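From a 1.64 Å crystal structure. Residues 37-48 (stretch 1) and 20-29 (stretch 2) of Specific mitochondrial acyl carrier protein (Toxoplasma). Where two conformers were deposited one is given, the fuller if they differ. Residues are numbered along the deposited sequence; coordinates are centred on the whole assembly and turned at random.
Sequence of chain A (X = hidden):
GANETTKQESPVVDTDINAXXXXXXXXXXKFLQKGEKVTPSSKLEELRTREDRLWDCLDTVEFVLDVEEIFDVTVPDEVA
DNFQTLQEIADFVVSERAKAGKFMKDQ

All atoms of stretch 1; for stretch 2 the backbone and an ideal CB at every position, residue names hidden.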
# COMPACT_ATOMS: atom_id res chain seq x y z
N LYS A 37 -9.74 -11.20 2.19
CA LYS A 37 -9.39 -10.50 3.42
C LYS A 37 -7.95 -10.00 3.40
O LYS A 37 -7.03 -10.77 3.11
CB LYS A 37 -9.65 -11.40 4.63
CG LYS A 37 -11.15 -11.58 4.92
CD LYS A 37 -11.43 -12.65 5.98
CE LYS A 37 -11.25 -14.05 5.43
NZ LYS A 37 -11.54 -15.11 6.46
N VAL A 38 -7.77 -8.73 3.73
CA VAL A 38 -6.43 -8.16 3.80
C VAL A 38 -6.24 -7.40 5.12
O VAL A 38 -7.12 -6.65 5.54
CB VAL A 38 -6.14 -7.24 2.57
CG1 VAL A 38 -7.15 -6.08 2.50
CG2 VAL A 38 -4.71 -6.71 2.61
N THR A 39 -5.10 -7.64 5.77
CA THR A 39 -4.72 -6.90 6.97
C THR A 39 -3.37 -6.22 6.72
O THR A 39 -2.70 -6.51 5.72
CB THR A 39 -4.55 -7.83 8.18
OG1 THR A 39 -3.35 -8.58 8.03
CG2 THR A 39 -5.76 -8.76 8.33
N PRO A 40 -2.96 -5.30 7.62
CA PRO A 40 -1.67 -4.64 7.37
C PRO A 40 -0.47 -5.60 7.32
O PRO A 40 0.54 -5.28 6.68
CB PRO A 40 -1.54 -3.66 8.53
CG PRO A 40 -2.95 -3.45 9.02
CD PRO A 40 -3.60 -4.79 8.85
N SER A 41 -0.57 -6.75 7.96
CA SER A 41 0.55 -7.69 7.96
C SER A 41 0.45 -8.79 6.89
O SER A 41 1.38 -9.61 6.75
CB SER A 41 0.72 -8.32 9.35
OG SER A 41 -0.43 -9.06 9.68
N SER A 42 -0.65 -8.80 6.14
CA SER A 42 -0.82 -9.78 5.06
C SER A 42 0.30 -9.65 4.03
O SER A 42 0.68 -8.55 3.65
CB SER A 42 -2.17 -9.60 4.34
OG SER A 42 -3.28 -9.75 5.21
N LYS A 43 0.85 -10.78 3.58
CA LYS A 43 1.78 -10.75 2.46
C LYS A 43 0.99 -10.48 1.18
O LYS A 43 0.10 -11.26 0.82
CB LYS A 43 2.56 -12.06 2.36
CG LYS A 43 3.60 -12.23 3.49
CD LYS A 43 4.89 -11.49 3.18
CE LYS A 43 5.86 -11.50 4.36
NZ LYS A 43 5.56 -10.41 5.34
N LEU A 44 1.27 -9.35 0.53
CA LEU A 44 0.51 -8.95 -0.66
C LEU A 44 0.42 -10.07 -1.69
O LEU A 44 -0.65 -10.31 -2.25
CB LEU A 44 1.12 -7.71 -1.30
CG LEU A 44 1.04 -6.41 -0.49
CD1 LEU A 44 1.92 -5.35 -1.13
CD2 LEU A 44 -0.39 -5.93 -0.38
N GLU A 45 1.54 -10.77 -1.88
CA GLU A 45 1.63 -11.81 -2.90
C GLU A 45 0.74 -13.03 -2.65
O GLU A 45 0.61 -13.91 -3.51
CB GLU A 45 3.09 -12.24 -3.10
CG GLU A 45 3.72 -11.76 -4.41
CD GLU A 45 4.04 -10.27 -4.45
OE1 GLU A 45 4.29 -9.77 -5.57
OE2 GLU A 45 4.08 -9.60 -3.40
N GLU A 46 0.11 -13.07 -1.48
CA GLU A 46 -0.80 -14.16 -1.13
C GLU A 46 -2.28 -13.79 -1.37
O GLU A 46 -3.17 -14.64 -1.27
CB GLU A 46 -0.50 -14.67 0.30
CG GLU A 46 0.85 -15.44 0.35
CD GLU A 46 1.51 -15.54 1.74
OE1 GLU A 46 0.87 -15.26 2.78
OE2 GLU A 46 2.71 -15.92 1.78
N LEU A 47 -2.51 -12.53 -1.76
CA LEU A 47 -3.85 -11.99 -1.96
C LEU A 47 -4.37 -12.23 -3.37
O LEU A 47 -3.63 -12.11 -4.33
CB LEU A 47 -3.86 -10.48 -1.69
CG LEU A 47 -3.49 -10.00 -0.29
CD1 LEU A 47 -3.38 -8.47 -0.27
CD2 LEU A 47 -4.49 -10.50 0.76
N ARG A 48 -5.67 -12.53 -3.48
CA ARG A 48 -6.30 -12.72 -4.78
C ARG A 48 -6.92 -11.42 -5.29
O ARG A 48 -7.74 -10.80 -4.60
CB ARG A 48 -7.35 -13.83 -4.71
CG ARG A 48 -7.77 -14.35 -6.08
CD ARG A 48 -8.36 -15.75 -5.98
NE ARG A 48 -7.38 -16.74 -5.54
CZ ARG A 48 -6.53 -17.38 -6.35
NH1 ARG A 48 -5.68 -18.25 -5.85
NH2 ARG A 48 -6.53 -17.13 -7.66
N UNK A 20 -3.48 6.54 8.31
CA UNK A 20 -2.87 6.20 7.02
C UNK A 20 -2.99 4.69 6.76
O UNK A 20 -3.28 4.28 5.63
CB UNK A 20 -1.40 6.63 6.99
N UNK A 21 -2.77 3.88 7.79
CA UNK A 21 -2.87 2.43 7.61
C UNK A 21 -4.30 2.01 7.26
O UNK A 21 -4.53 1.28 6.29
CB UNK A 21 -2.41 1.71 8.88
N UNK A 22 -5.27 2.52 8.01
CA UNK A 22 -6.68 2.25 7.70
C UNK A 22 -7.03 2.66 6.27
O UNK A 22 -7.69 1.90 5.55
CB UNK A 22 -7.59 2.99 8.69
N UNK A 23 -6.56 3.83 5.84
CA UNK A 23 -6.84 4.31 4.49
C UNK A 23 -6.25 3.39 3.43
O UNK A 23 -6.91 3.03 2.44
CB UNK A 23 -6.29 5.73 4.31
N UNK A 24 -5.00 3.00 3.65
CA UNK A 24 -4.28 2.17 2.69
C UNK A 24 -4.89 0.77 2.59
O UNK A 24 -4.97 0.21 1.50
CB UNK A 24 -2.80 2.07 3.08
N UNK A 25 -5.36 0.22 3.72
CA UNK A 25 -6.11 -1.04 3.69
C UNK A 25 -7.34 -0.90 2.78
O UNK A 25 -7.57 -1.74 1.91
CB UNK A 25 -6.53 -1.45 5.10
N UNK A 26 -8.09 0.19 2.96
CA UNK A 26 -9.26 0.48 2.11
C UNK A 26 -8.92 0.58 0.63
O UNK A 26 -9.65 0.06 -0.23
CB UNK A 26 -9.92 1.79 2.56
N UNK A 27 -7.81 1.24 0.32
CA UNK A 27 -7.35 1.36 -1.07
C UNK A 27 -7.03 -0.01 -1.66
O UNK A 27 -7.38 -0.30 -2.81
CB UNK A 27 -6.12 2.26 -1.15
N UNK A 28 -6.35 -0.83 -0.86
CA UNK A 28 -5.91 -2.14 -1.31
C UNK A 28 -7.12 -3.02 -1.61
O UNK A 28 -7.10 -3.79 -2.57
CB UNK A 28 -5.01 -2.80 -0.26
N UNK A 29 -8.16 -2.91 -0.79
CA UNK A 29 -9.35 -3.73 -0.96
C UNK A 29 -10.00 -3.57 -2.34
O UNK A 29 -10.60 -4.50 -2.85
CB UNK A 29 -10.37 -3.38 0.13

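Stretch 2 is a helix, and the loop of stretch 1 crosses one side of it. The positions that meet the loop, 21, 25, 28 and 29, recur at the spacing of helical turns, and what stretch 1 offers them is mostly apolar: Val-38, Pro-40 and the ends of Leu-44 and Leu-47. No hydrogen bond joins the two stretches.

Position 20 has helical angles and a CB with nothing of stretch 1 within 5.5 Å, so the loop places no demand on it. It is Val-20.

At position 21 the CA-to-CB bond points toward the loop, and the ideal CB lies 5.2 Å from CG of Pro-40. That gap has room for about one more carbon against the proline ring; a valine, isoleucine or threonine could supply a methyl group there. The residue is Thr-21. With chi1 in m, its CG2 comes 3.7 Å from Pro-40 CG, while its OG1 is hydrogen-bonded elsewhere in the structure. Threonine thus combines a methyl for the ring with a hydroxyl whose needs are met.

Positions 22, 23 and 24 receive no contact from stretch 1, and many residues would serve. Position 22 points away, and the other two are out of reach. They are Asn-22, Tyr-23 and Ile-24.

Position 25 points toward the loop, its ideal CB 5.3 Å from the carbonyl O of Val-38 and its CA 6.8 Å from that of Pro-40. With the backbones this close, a compact apolar group is the natural filling; alanine would reach less far, whereas valine or isoleucine could branch to two neighbours. Val-25 does so: its CG1 lies 4.2 Å from Val-38 CG1, and its CG2 lies 4.2 Å from Pro-40 CG. CG1 also packs 4.0 Å from Val-38 O, a contact without a donor.

Position 26 faces away from stretch 1. Its angles, -58/-42, are ordinary for a helix and do not by themselves require glycine, but an ideal CB would be crowded by the backbone O of Tyr-23, 3.2 Å away, so a residue without a side chain suits the place. It is Gly-26. Position 27 is likewise beyond the loop's reach and holds Met-27.

Position 28 points toward a hollow lined by Val-38, Leu-44 and Leu-47, with its ideal CB 4.8 Å from Val-38 CG1. A small or medium apolar side chain, such as alanine, valine or cysteine, fits this description. Cys-28, with chi1 in t, sends its sulfur into the hollow: SG is 4.0 Å from Val-38 CG2, 4.2 Å from Leu-47 CD1 and 4.3 Å from Leu-44 CD2. One polarizable atom therefore touches three aliphatic side chains.

At position 29 CB points sideways, again 4.8 Å from Val-38 CG1. A flexible chain with aliphatic carbons near its base, such as glutamine, glutamate, lysine or methionine, could lie against that methyl. Gln-29 does this through CG, 3.6 Å from Val-38 CG1. Its methylene carbon provides the closest contact, and its amide makes no hydrogen bond to stretch 1.

Stretch 2 20-29: VTNYIVGMCQ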
# COMPACT_ATOMS: atom_id res chain seq x y z
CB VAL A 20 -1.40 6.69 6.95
CG1 VAL A 20 -0.71 6.15 5.71
CG2 VAL A 20 -1.35 8.21 6.94
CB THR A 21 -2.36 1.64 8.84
OG1 THR A 21 -0.99 2.00 9.12
CG2 THR A 21 -2.41 0.15 8.54
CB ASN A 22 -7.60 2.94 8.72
CG ASN A 22 -7.66 2.20 10.05
OD1 ASN A 22 -7.39 1.00 10.11
ND2 ASN A 22 -8.00 2.91 11.13
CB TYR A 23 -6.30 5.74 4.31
CG TYR A 23 -7.03 6.47 3.22
CD1 TYR A 23 -8.21 7.16 3.49
CD2 TYR A 23 -6.56 6.45 1.90
CE1 TYR A 23 -8.91 7.82 2.50
CE2 TYR A 23 -7.26 7.12 0.89
CZ TYR A 23 -8.43 7.79 1.20
OH TYR A 23 -9.15 8.47 0.23
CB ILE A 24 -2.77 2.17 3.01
CG1 ILE A 24 -2.19 3.53 2.59
CG2 ILE A 24 -2.06 0.98 2.36
CD1 ILE A 24 -0.72 3.74 2.87
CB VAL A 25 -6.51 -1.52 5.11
CG1 VAL A 25 -7.51 -2.70 5.05
CG2 VAL A 25 -5.27 -1.93 5.88
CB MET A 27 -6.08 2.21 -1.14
CG MET A 27 -6.29 3.68 -0.84
SD MET A 27 -4.72 4.56 -0.80
CE MET A 27 -4.07 4.27 -2.43
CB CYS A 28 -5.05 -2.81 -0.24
SG CYS A 28 -4.47 -4.48 -0.72
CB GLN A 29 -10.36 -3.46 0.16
CG GLN A 29 -9.92 -4.10 1.49
CD GLN A 29 -10.73 -3.61 2.69
OE1 GLN A 29 -11.32 -2.54 2.68
NE2 GLN A 29 -10.73 -4.42 3.76
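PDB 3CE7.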